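Local coordinates for protein dihydropteridine reductase (Caenorhabditis elegans, PDB 1OOE) that probably reduces quinonoid dihydropteridine to its tetrahydro form with NADH or NADPH, as a homodimeric enzyme of the short-chain dehydrogenase/reductase family, at residues V76-G81 and A109-L114; L125-A130 and S155-K160; S194-S199 and G229-T234. One frame throughout, in Å; residues are numbered along the deposited sequence.

How the contacts relate
All three contacts pin a segment to the same sheet, and they follow one another along the chain with no nesting or crossing. Contact 1 closes a loop of 27 residues, bringing helix 93-118 back onto strand 73-78. The chain then enters the neighbouring parallel strand 123-128, and contact 2 closes 24 residues by laying the end of helix 141-158 over it. Contacts 1 and 2 touch: backbone bonds join their strands, and Cys-78 O accepts the hydroxyl of Thr-128. Contact 3 stands apart, its centre about 23 Å from that of contact 1 and about 21 Å from that of contact 2; it ties the run into helix 198-210 to edge strand 230-235 near the C terminus.

Contact 1. Residues V76-G81 and A109-L114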
ATOM      1  N   VAL A  76     -18.022   5.905 -11.323  1.00  7.18           N
ATOM      2  CA  VAL A  76     -17.675   6.132  -9.922  1.00  7.93           C
ATOM      3  C   VAL A  76     -16.325   6.840 -10.021  1.00  7.40           C
ATOM      4  O   VAL A  76     -15.370   6.280 -10.554  1.00  8.12           O
ATOM      5  CB  VAL A  76     -17.513   4.794  -9.150  1.00  6.57           C
ATOM      6  CG1 VAL A  76     -17.034   5.063  -7.724  1.00  8.29           C
ATOM      7  CG2 VAL A  76     -18.845   4.050  -9.116  1.00  8.16           C
ATOM      8  N   PHE A  77     -16.261   8.077  -9.542  1.00  8.57           N
ATOM      9  CA  PHE A  77     -15.028   8.855  -9.612  1.00  9.28           C
ATOM     10  C   PHE A  77     -14.520   9.151  -8.209  1.00  8.37           C
ATOM     11  O   PHE A  77     -15.182   9.844  -7.443  1.00  8.92           O
ATOM     12  CB  PHE A  77     -15.280  10.172 -10.356  1.00 10.21           C
ATOM     13  CG  PHE A  77     -16.073  10.017 -11.632  1.00  8.57           C
ATOM     14  CD1 PHE A  77     -15.761   9.018 -12.554  1.00 11.06           C
ATOM     15  CD2 PHE A  77     -17.123  10.886 -11.915  1.00  9.76           C
ATOM     16  CE1 PHE A  77     -16.484   8.889 -13.740  1.00 11.03           C
ATOM     17  CE2 PHE A  77     -17.853  10.767 -13.099  1.00 10.31           C
ATOM     18  CZ  PHE A  77     -17.534   9.767 -14.012  1.00 11.90           C
ATOM     19  N   CYS A  78     -13.340   8.629  -7.879  1.00  7.88           N
ATOM     20  CA  CYS A  78     -12.764   8.829  -6.552  1.00  8.73           C
ATOM     21  C   CYS A  78     -11.572   9.778  -6.583  1.00  9.77           C
ATOM     22  O   CYS A  78     -10.523   9.448  -7.137  1.00  9.52           O
ATOM     23  CB  CYS A  78     -12.330   7.485  -5.966  1.00  7.30           C
ATOM     24  SG  CYS A  78     -11.782   7.568  -4.242  1.00  9.30           S
ATOM     25  N   VAL A  79     -11.741  10.951  -5.979  1.00  9.33           N
ATOM     26  CA  VAL A  79     -10.687  11.963  -5.934  1.00 10.03           C
ATOM     27  C   VAL A  79     -10.433  12.454  -4.508  1.00 12.67           C
ATOM     28  O   VAL A  79      -9.886  13.543  -4.303  1.00 14.53           O
ATOM     29  CB  VAL A  79     -11.052  13.174  -6.828  1.00 11.81           C
ATOM     30  CG1 VAL A  79     -11.057  12.747  -8.290  1.00 10.05           C
ATOM     31  CG2 VAL A  79     -12.420  13.734  -6.431  1.00 10.96           C
ATOM     32  N   ALA A  80     -10.809  11.639  -3.528  1.00 11.80           N
ATOM     33  CA  ALA A  80     -10.641  11.996  -2.120  1.00 13.44           C
ATOM     34  C   ALA A  80      -9.204  11.864  -1.615  1.00 14.52           C
ATOM     35  O   ALA A  80      -8.396  11.138  -2.189  1.00 12.48           O
ATOM     36  CB  ALA A  80     -11.562  11.138  -1.265  1.00 14.69           C
ATOM     37  N   GLY A  81      -8.890  12.577  -0.536  1.00 15.16           N
ATOM     38  CA  GLY A  81      -7.558  12.480   0.038  1.00 16.04           C
ATOM     39  C   GLY A  81      -6.682  13.718   0.008  1.00 16.00           C
ATOM     40  O   GLY A  81      -6.782  14.546  -0.895  1.00 18.35           O
ATOM     41  N   ALA A 109     -10.479   1.878  -2.080  1.00  8.42           N
ATOM     42  CA  ALA A 109     -11.020   0.534  -1.911  1.00  8.16           C
ATOM     43  C   ALA A 109     -12.540   0.538  -1.799  1.00  8.72           C
ATOM     44  O   ALA A 109     -13.204  -0.323  -2.368  1.00  8.76           O
ATOM     45  CB  ALA A 109     -10.412  -0.122  -0.687  1.00  8.93           C
ATOM     46  N   ILE A 110     -13.092   1.490  -1.051  1.00  7.83           N
ATOM     47  CA  ILE A 110     -14.543   1.564  -0.905  1.00  9.60           C
ATOM     48  C   ILE A 110     -15.164   1.979  -2.239  1.00  9.35           C
ATOM     49  O   ILE A 110     -16.245   1.510  -2.602  1.00 10.00           O
ATOM     50  CB  ILE A 110     -14.944   2.544   0.229  1.00  9.87           C
ATOM     51  CG1 ILE A 110     -14.479   1.973   1.573  1.00  9.06           C
ATOM     52  CG2 ILE A 110     -16.461   2.748   0.244  1.00  9.25           C
ATOM     53  CD1 ILE A 110     -14.751   2.862   2.767  1.00 11.59           C
ATOM     54  N   ALA A 111     -14.476   2.839  -2.987  1.00  8.91           N
ATOM     55  CA  ALA A 111     -14.989   3.245  -4.293  1.00  9.46           C
ATOM     56  C   ALA A 111     -15.059   2.002  -5.187  1.00  9.87           C
ATOM     57  O   ALA A 111     -16.028   1.807  -5.931  1.00  6.75           O
ATOM     58  CB  ALA A 111     -14.075   4.306  -4.924  1.00  9.83           C
ATOM     59  N   ALA A 112     -14.034   1.156  -5.105  1.00  8.28           N
ATOM     60  CA  ALA A 112     -14.000  -0.068  -5.903  1.00  8.70           C
ATOM     61  C   ALA A 112     -15.150  -0.991  -5.500  1.00  9.30           C
ATOM     62  O   ALA A 112     -15.824  -1.559  -6.356  1.00  8.94           O
ATOM     63  CB  ALA A 112     -12.658  -0.784  -5.723  1.00  8.52           C
ATOM     64  N   LYS A 113     -15.369  -1.138  -4.195  1.00  8.61           N
ATOM     65  CA  LYS A 113     -16.453  -1.987  -3.698  1.00  9.71           C
ATOM     66  C   LYS A 113     -17.790  -1.479  -4.235  1.00  9.66           C
ATOM     67  O   LYS A 113     -18.656  -2.270  -4.623  1.00 10.39           O
ATOM     68  CB  LYS A 113     -16.476  -1.981  -2.162  1.00 11.99           C
ATOM     69  CG  LYS A 113     -17.506  -2.938  -1.549  1.00 10.58           C
ATOM     70  CD  LYS A 113     -17.199  -4.390  -1.899  1.00 15.84           C
ATOM     71  CE  LYS A 113     -18.275  -5.329  -1.371  1.00 13.46           C
ATOM     72  NZ  LYS A 113     -17.903  -6.755  -1.570  1.00 17.81           N
ATOM     73  N   LEU A 114     -17.962  -0.160  -4.252  1.00 10.10           N
ATOM     74  CA  LEU A 114     -19.198   0.431  -4.759  1.00 10.57           C
ATOM     75  C   LEU A 114     -19.384   0.086  -6.233  1.00 11.95           C
ATOM     76  O   LEU A 114     -20.493  -0.215  -6.674  1.00 13.83           O
ATOM     77  CB  LEU A 114     -19.174   1.954  -4.581  1.00 10.37           C
ATOM     78  CG  LEU A 114     -19.371   2.462  -3.151  1.00  9.74           C
ATOM     79  CD1 LEU A 114     -19.018   3.946  -3.062  1.00 11.34           C
ATOM     80  CD2 LEU A 114     -20.810   2.226  -2.730  1.00 12.00           C
TER
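Val-76 turns CG1 trans to its own backbone N (chi1 175°), and Cys-78 does the same with SG (chi1 -173°); these torsions bring CG1 and SG up to Ala-111, the residue of 109-114 that meets the strand. The Ala-111 methyl touches both side chains, the two partners set roughly at a right angle about it. Its CB is 4.0 Å from Cys-78 SG and, nearer still, 3.8 Å from Cys-78 CB, an approach set by the strand backbone and not by chi1. On the Val-76 side, CG1 comes within 4.1 Å of Ala-111 CB and also reaches the helix backbone, 3.9 Å from Ala-111 O. No hydrogen bond crosses; this is buried apolar packing, and the small alanine lets the helix come close, with the CA atoms of Cys-78 and Ala-111 only 6.4 Å apart.

Phe-77, between the two contact residues, points to the other side of the sheet, where its ring meets that of Phe-23 on helix 14-25. The helix has a second front as well: Lys-113 NZ is hydrogen-bonded to Ser-90 O of the second subunit. A helix packed on a central parallel strand by one face and meeting the partner subunit by another is the arrangement of the Rossmann-type SDR fold and its dimer.

Contact 2. Residues L125-A130 and S155-K160; sequences LQLTGA and SSLAAK
Leu-157 sets one methyl against both Leu-125 and Leu-127, and that is the whole of the contact between 125-130 and 155-160. Strand 123-128 and helix 141-158, to which they belong, are the first two parts of a beta-alpha-beta crossover of the Rossmann-type fold; its third part, strand 169-175, runs parallel beside strand 123-128 and bonds to the backbone of Leu-125 and Leu-127.

The tight part is small. Leu-157 CD1 lies 3.9 Å from Leu-125 CD2, the two side chains crossing at about a right angle, while Leu-127 CD1 approaches the same methyl of Leu-157, CD1, less closely, at 4.3 Å. Each touching methyl is the one that extends its chain to full length: Leu-157 CD1 lies trans to its own CA (chi2 171°), and so does Leu-127 CD1 (chi2 178°). The backbones therefore stay well apart, the CA atoms of Leu-125 and Leu-157 being 9.7 Å from each other. Around this buried cluster the leucines meet further apolar groups, with Val-76 and Val-170 beside Leu-125 and Leu-164 against Leu-157.

Direct contact with 125-130 ends at Leu-157. Ala-158 and Ala-159 are partly exposed, and Lys-160 is exposed. The second subunit covers some of this side: Ser-156 OG is hydrogen-bonded to Thr-137 N of that chain. At the other end of the strand, Lys-147 NZ, in a Tyr-X-X-X-Lys sequence like that of the SDR family, is hydrogen-bonded to both Thr-128 O and Gly-129 O. On the sheet's other face, Gln-126 folds back on its own strand, where NE2 makes a weak hydrogen bond of 3.0 Å to Leu-127 O.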
ATOM      1  N   LEU A 125     -14.733   3.310 -13.729  1.00  7.48           N
ATOM      2  CA  LEU A 125     -14.309   3.546 -12.352  1.00  7.46           C
ATOM      3  C   LEU A 125     -13.003   4.324 -12.497  1.00  7.85           C
ATOM      4  O   LEU A 125     -12.086   3.878 -13.191  1.00  8.30           O
ATOM      5  CB  LEU A 125     -14.030   2.242 -11.594  1.00  7.91           C
ATOM      6  CG  LEU A 125     -13.235   2.424 -10.285  1.00  7.38           C
ATOM      7  CD1 LEU A 125     -14.071   3.188  -9.260  1.00  8.89           C
ATOM      8  CD2 LEU A 125     -12.831   1.061  -9.729  1.00  8.84           C
ATOM      9  N   GLN A 126     -12.930   5.497 -11.881  1.00  6.62           N
ATOM     10  CA  GLN A 126     -11.711   6.300 -11.942  1.00  6.29           C
ATOM     11  C   GLN A 126     -11.163   6.491 -10.537  1.00  5.84           C
ATOM     12  O   GLN A 126     -11.905   6.799  -9.604  1.00  8.01           O
ATOM     13  CB  GLN A 126     -11.996   7.655 -12.599  1.00  7.49           C
ATOM     14  CG  GLN A 126     -10.869   8.678 -12.466  1.00  7.35           C
ATOM     15  CD  GLN A 126     -11.061   9.586 -11.267  1.00  9.10           C
ATOM     16  OE1 GLN A 126     -12.160  10.094 -11.040  1.00 10.82           O
ATOM     17  NE2 GLN A 126      -9.992   9.806 -10.497  1.00  9.50           N
ATOM     18  N   LEU A 127      -9.860   6.276 -10.395  1.00  6.09           N
ATOM     19  CA  LEU A 127      -9.187   6.426  -9.111  1.00  6.14           C
ATOM     20  C   LEU A 127      -8.088   7.467  -9.267  1.00  5.64           C
ATOM     21  O   LEU A 127      -7.719   7.840 -10.384  1.00  5.40           O
ATOM     22  CB  LEU A 127      -8.565   5.098  -8.663  1.00  7.18           C
ATOM     23  CG  LEU A 127      -9.491   3.884  -8.531  1.00  6.78           C
ATOM     24  CD1 LEU A 127      -8.667   2.671  -8.135  1.00  7.73           C
ATOM     25  CD2 LEU A 127     -10.585   4.160  -7.498  1.00  6.86           C
ATOM     26  N   THR A 128      -7.556   7.925  -8.145  1.00  6.56           N
ATOM     27  CA  THR A 128      -6.501   8.923  -8.186  1.00  7.66           C
ATOM     28  C   THR A 128      -5.212   8.362  -7.609  1.00  7.02           C
ATOM     29  O   THR A 128      -5.166   7.973  -6.445  1.00  7.91           O
ATOM     30  CB  THR A 128      -6.916  10.182  -7.411  1.00  9.75           C
ATOM     31  OG1 THR A 128      -8.123  10.712  -7.978  1.00  9.22           O
ATOM     32  CG2 THR A 128      -5.824  11.243  -7.500  1.00 11.04           C
ATOM     33  N   GLY A 129      -4.174   8.312  -8.438  1.00  7.20           N
ATOM     34  CA  GLY A 129      -2.890   7.798  -7.996  1.00  8.57           C
ATOM     35  C   GLY A 129      -1.960   8.944  -7.646  1.00  8.44           C
ATOM     36  O   GLY A 129      -2.398   9.945  -7.090  1.00  8.65           O
ATOM     37  N   ALA A 130      -0.678   8.797  -7.973  1.00  8.42           N
ATOM     38  CA  ALA A 130       0.301   9.847  -7.699  1.00  8.04           C
ATOM     39  C   ALA A 130       1.551   9.660  -8.555  1.00  9.46           C
ATOM     40  O   ALA A 130       2.242   8.647  -8.454  1.00  9.39           O
ATOM     41  CB  ALA A 130       0.672   9.839  -6.219  1.00  8.74           C
ATOM     42  N   SER A 155      -4.208  -2.259 -10.946  1.00  8.71           N
ATOM     43  CA  SER A 155      -3.846  -3.386 -11.798  1.00  7.29           C
ATOM     44  C   SER A 155      -4.678  -4.624 -11.488  1.00  8.65           C
ATOM     45  O   SER A 155      -5.058  -5.354 -12.399  1.00  9.61           O
ATOM     46  CB  SER A 155      -2.347  -3.714 -11.688  1.00  8.35           C
ATOM     47  OG  SER A 155      -2.009  -4.334 -10.458  1.00  8.77           O
ATOM     48  N   SER A 156      -4.976  -4.854 -10.211  1.00  8.43           N
ATOM     49  CA  SER A 156      -5.783  -6.014  -9.833  1.00  8.28           C
ATOM     50  C   SER A 156      -7.227  -5.888 -10.324  1.00  8.54           C
ATOM     51  O   SER A 156      -7.818  -6.862 -10.781  1.00  8.97           O
ATOM     52  CB  SER A 156      -5.772  -6.203  -8.314  1.00  8.61           C
ATOM     53  OG  SER A 156      -4.481  -6.571  -7.859  1.00  6.92           O
ATOM     54  N   LEU A 157      -7.793  -4.689 -10.231  1.00  8.32           N
ATOM     55  CA  LEU A 157      -9.169  -4.463 -10.672  1.00  9.68           C
ATOM     56  C   LEU A 157      -9.351  -4.610 -12.183  1.00 10.91           C
ATOM     57  O   LEU A 157     -10.404  -5.063 -12.650  1.00 10.95           O
ATOM     58  CB  LEU A 157      -9.642  -3.072 -10.235  1.00  7.34           C
ATOM     59  CG  LEU A 157      -9.747  -2.828  -8.727  1.00  8.17           C
ATOM     60  CD1 LEU A 157     -10.018  -1.359  -8.470  1.00 10.07           C
ATOM     61  CD2 LEU A 157     -10.854  -3.691  -8.130  1.00 11.42           C
ATOM     62  N   ALA A 158      -8.331  -4.236 -12.949  1.00 10.25           N
ATOM     63  CA  ALA A 158      -8.410  -4.328 -14.403  1.00 11.03           C
ATOM     64  C   ALA A 158      -8.322  -5.770 -14.886  1.00 12.31           C
ATOM     65  O   ALA A 158      -8.744  -6.084 -16.001  1.00 13.46           O
ATOM     66  CB  ALA A 158      -7.300  -3.496 -15.041  1.00 10.26           C
ATOM     67  N   ALA A 159      -7.776  -6.640 -14.042  1.00 10.88           N
ATOM     68  CA  ALA A 159      -7.618  -8.050 -14.378  1.00 12.78           C
ATOM     69  C   ALA A 159      -8.938  -8.809 -14.359  1.00 14.63           C
ATOM     70  O   ALA A 159      -9.934  -8.353 -13.797  1.00 14.12           O
ATOM     71  CB  ALA A 159      -6.625  -8.704 -13.427  1.00 13.87           C
ATOM     72  N   LYS A 160      -8.927  -9.979 -14.985  1.00 15.47           N
ATOM     73  CA  LYS A 160     -10.103 -10.833 -15.069  1.00 17.49           C
ATOM     74  C   LYS A 160     -10.537 -11.347 -13.699  1.00 16.08           C
ATOM     75  O   LYS A 160      -9.704 -11.709 -12.866  1.00 14.88           O
ATOM     76  CB  LYS A 160      -9.802 -12.013 -15.998  1.00 19.49           C
ATOM     77  CG  LYS A 160     -10.987 -12.911 -16.285  1.00 23.96           C
ATOM     78  CD  LYS A 160     -10.612 -13.995 -17.283  1.00 26.57           C
ATOM     79  CE  LYS A 160     -11.785 -14.916 -17.552  1.00 27.60           C
ATOM     80  NZ  LYS A 160     -12.266 -15.554 -16.299  1.00 29.45           N
TER

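Contact 3. Residues S194-S199 and G229-T234; sequences SWTPLS and GTSTIT
Two hydroxyls that face each other across this contact, Thr-196 OG1 and Ser-231 OG, share one partner: both are hydrogen-bonded to OG1 of Thr-226, on strand 221-227. They come no nearer to each other than 4.3 Å from Thr-196 OG1 to Ser-231 OG, so the third hydroxyl bridges them. Thr-196 OG1 has a further, weak bond to Thr-177 O.

What meets directly is apolar surface against the serine oxygen. Thr-196 places CG2 trans to its backbone N, and that methyl lies 4.0 Å from Ser-231 OG. The Pro-197 ring reaches the same oxygen with CD, 3.9 Å from Ser-231 OG. Ser-231 is the residue that turns its CB toward the loop; two carbons from consecutive residues thus approach its OG from the same side. No hydrogen bond runs directly between the two segments, and the closest CA atoms, those of Thr-196 and Ser-231, are 6.4 Å apart. Pro-197 lies at the exposed edge of the contact, whereas Thr-196 is buried.

Gly-229 precedes the strand and is bonded through its backbone to Ser-193, just before the loop. Trp-195 points the other way, stacked on His-192 and packed against helix 181-186.

The loop thus lies over the end of the hairpin made by strands 221-227 and 230-235, the latter an edge strand of the sheet within this chain, antiparallel to 221-227, and leads straight into helix 198-210, whose Phe-200 packs on Ser-231 and Ile-233, and His-204 on Ile-233.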
ATOM      1  N   SER A 194       1.994  25.739 -17.142  1.00 20.54           N
ATOM      2  CA  SER A 194       2.295  24.340 -16.869  1.00 19.01           C
ATOM      3  C   SER A 194       1.302  23.754 -15.866  1.00 16.83           C
ATOM      4  O   SER A 194       1.513  22.664 -15.339  1.00 15.78           O
ATOM      5  CB  SER A 194       3.720  24.197 -16.330  1.00 20.79           C
ATOM      6  OG  SER A 194       3.885  24.934 -15.133  1.00 23.28           O
ATOM      7  N   TRP A 195       0.225  24.486 -15.609  1.00 15.24           N
ATOM      8  CA  TRP A 195      -0.811  24.047 -14.678  1.00 15.57           C
ATOM      9  C   TRP A 195      -2.000  23.447 -15.428  1.00 14.68           C
ATOM     10  O   TRP A 195      -2.508  24.050 -16.371  1.00 14.75           O
ATOM     11  CB  TRP A 195      -1.285  25.234 -13.837  1.00 15.77           C
ATOM     12  CG  TRP A 195      -0.317  25.651 -12.768  1.00 14.97           C
ATOM     13  CD1 TRP A 195       1.034  25.444 -12.751  1.00 14.74           C
ATOM     14  CD2 TRP A 195      -0.634  26.340 -11.554  1.00 13.16           C
ATOM     15  NE1 TRP A 195       1.576  25.954 -11.595  1.00 14.19           N
ATOM     16  CE2 TRP A 195       0.575  26.511 -10.843  1.00 11.92           C
ATOM     17  CE3 TRP A 195      -1.824  26.827 -10.996  1.00 12.56           C
ATOM     18  CZ2 TRP A 195       0.629  27.150  -9.601  1.00 12.55           C
ATOM     19  CZ3 TRP A 195      -1.771  27.462  -9.762  1.00 14.18           C
ATOM     20  CH2 TRP A 195      -0.551  27.617  -9.077  1.00 14.57           C
ATOM     21  N   THR A 196      -2.447  22.266 -15.005  1.00 12.72           N
ATOM     22  CA  THR A 196      -3.581  21.615 -15.654  1.00 12.21           C
ATOM     23  C   THR A 196      -4.911  22.161 -15.131  1.00 13.10           C
ATOM     24  O   THR A 196      -5.151  22.182 -13.923  1.00 12.69           O
ATOM     25  CB  THR A 196      -3.569  20.077 -15.417  1.00  9.76           C
ATOM     26  OG1 THR A 196      -2.334  19.522 -15.878  1.00 11.08           O
ATOM     27  CG2 THR A 196      -4.719  19.409 -16.172  1.00 13.19           C
ATOM     28  N   PRO A 197      -5.786  22.630 -16.037  1.00 13.52           N
ATOM     29  CA  PRO A 197      -7.089  23.165 -15.634  1.00 12.90           C
ATOM     30  C   PRO A 197      -7.954  22.005 -15.157  1.00 12.23           C
ATOM     31  O   PRO A 197      -7.870  20.902 -15.705  1.00 13.01           O
ATOM     32  CB  PRO A 197      -7.633  23.772 -16.926  1.00 13.48           C
ATOM     33  CG  PRO A 197      -6.406  24.100 -17.704  1.00 14.98           C
ATOM     34  CD  PRO A 197      -5.534  22.900 -17.460  1.00 13.23           C
ATOM     35  N   LEU A 198      -8.784  22.242 -14.149  1.00 11.55           N
ATOM     36  CA  LEU A 198      -9.644  21.180 -13.641  1.00 11.10           C
ATOM     37  C   LEU A 198     -10.605  20.701 -14.727  1.00 13.21           C
ATOM     38  O   LEU A 198     -10.960  19.522 -14.776  1.00 13.79           O
ATOM     39  CB  LEU A 198     -10.428  21.666 -12.415  1.00 11.99           C
ATOM     40  CG  LEU A 198      -9.597  22.189 -11.231  1.00 10.47           C
ATOM     41  CD1 LEU A 198     -10.519  22.526 -10.070  1.00 12.61           C
ATOM     42  CD2 LEU A 198      -8.573  21.142 -10.806  1.00 11.84           C
ATOM     43  N   SER A 199     -11.011  21.614 -15.608  1.00 13.31           N
ATOM     44  CA  SER A 199     -11.932  21.281 -16.691  1.00 14.18           C
ATOM     45  C   SER A 199     -11.371  20.224 -17.642  1.00 14.08           C
ATOM     46  O   SER A 199     -12.129  19.488 -18.272  1.00 13.30           O
ATOM     47  CB  SER A 199     -12.301  22.540 -17.488  1.00 15.63           C
ATOM     48  OG  SER A 199     -11.173  23.097 -18.141  1.00 18.62           O
ATOM     49  N   GLY A 229       0.625  25.785 -22.096  1.00 25.53           N
ATOM     50  CA  GLY A 229      -0.828  25.850 -22.096  1.00 23.05           C
ATOM     51  C   GLY A 229      -1.559  24.633 -22.637  1.00 21.53           C
ATOM     52  O   GLY A 229      -2.790  24.580 -22.605  1.00 20.26           O
ATOM     53  N   THR A 230      -0.816  23.650 -23.130  1.00 21.34           N
ATOM     54  CA  THR A 230      -1.434  22.448 -23.683  1.00 20.28           C
ATOM     55  C   THR A 230      -1.281  21.257 -22.739  1.00 19.39           C
ATOM     56  O   THR A 230      -0.182  20.961 -22.274  1.00 20.51           O
ATOM     57  CB  THR A 230      -0.812  22.096 -25.051  1.00 21.84           C
ATOM     58  OG1 THR A 230      -0.912  23.228 -25.924  1.00 23.29           O
ATOM     59  CG2 THR A 230      -1.542  20.921 -25.684  1.00 20.92           C
ATOM     60  N   SER A 231      -2.385  20.570 -22.460  1.00 18.24           N
ATOM     61  CA  SER A 231      -2.348  19.415 -21.568  1.00 16.70           C
ATOM     62  C   SER A 231      -2.213  18.103 -22.335  1.00 15.50           C
ATOM     63  O   SER A 231      -2.761  17.948 -23.425  1.00 17.18           O
ATOM     64  CB  SER A 231      -3.604  19.371 -20.697  1.00 15.34           C
ATOM     65  OG  SER A 231      -3.655  20.487 -19.823  1.00 18.23           O
ATOM     66  N   THR A 232      -1.483  17.160 -21.748  1.00 14.26           N
ATOM     67  CA  THR A 232      -1.254  15.861 -22.366  1.00 14.97           C
ATOM     68  C   THR A 232      -1.425  14.731 -21.353  1.00 13.46           C
ATOM     69  O   THR A 232      -1.067  14.880 -20.184  1.00 12.12           O
ATOM     70  CB  THR A 232       0.174  15.777 -22.952  1.00 17.32           C
ATOM     71  OG1 THR A 232       0.363  16.826 -23.910  1.00 19.49           O
ATOM     72  CG2 THR A 232       0.398  14.435 -23.630  1.00 19.10           C
ATOM     73  N   ILE A 233      -1.984  13.613 -21.808  1.00 12.65           N
ATOM     74  CA  ILE A 233      -2.186  12.437 -20.963  1.00 12.70           C
ATOM     75  C   ILE A 233      -1.288  11.329 -21.515  1.00 13.35           C
ATOM     76  O   ILE A 233      -1.449  10.902 -22.658  1.00 15.00           O
ATOM     77  CB  ILE A 233      -3.653  11.961 -20.999  1.00 13.46           C
ATOM     78  CG1 ILE A 233      -4.572  13.085 -20.515  1.00 14.32           C
ATOM     79  CG2 ILE A 233      -3.828  10.714 -20.128  1.00 13.91           C
ATOM     80  CD1 ILE A 233      -6.047  12.729 -20.573  1.00 14.88           C
ATOM     81  N   THR A 234      -0.342  10.869 -20.702  1.00 12.19           N
ATOM     82  CA  THR A 234       0.591   9.834 -21.132  1.00 13.06           C
ATOM     83  C   THR A 234       0.567   8.601 -20.228  1.00 11.74           C
ATOM     84  O   THR A 234       0.906   8.683 -19.048  1.00 10.97           O
ATOM     85  CB  THR A 234       2.046  10.377 -21.145  1.00 13.93           C
ATOM     86  OG1 THR A 234       2.094  11.616 -21.861  1.00 15.56           O
ATOM     87  CG2 THR A 234       2.985   9.382 -21.813  1.00 13.31           C
TER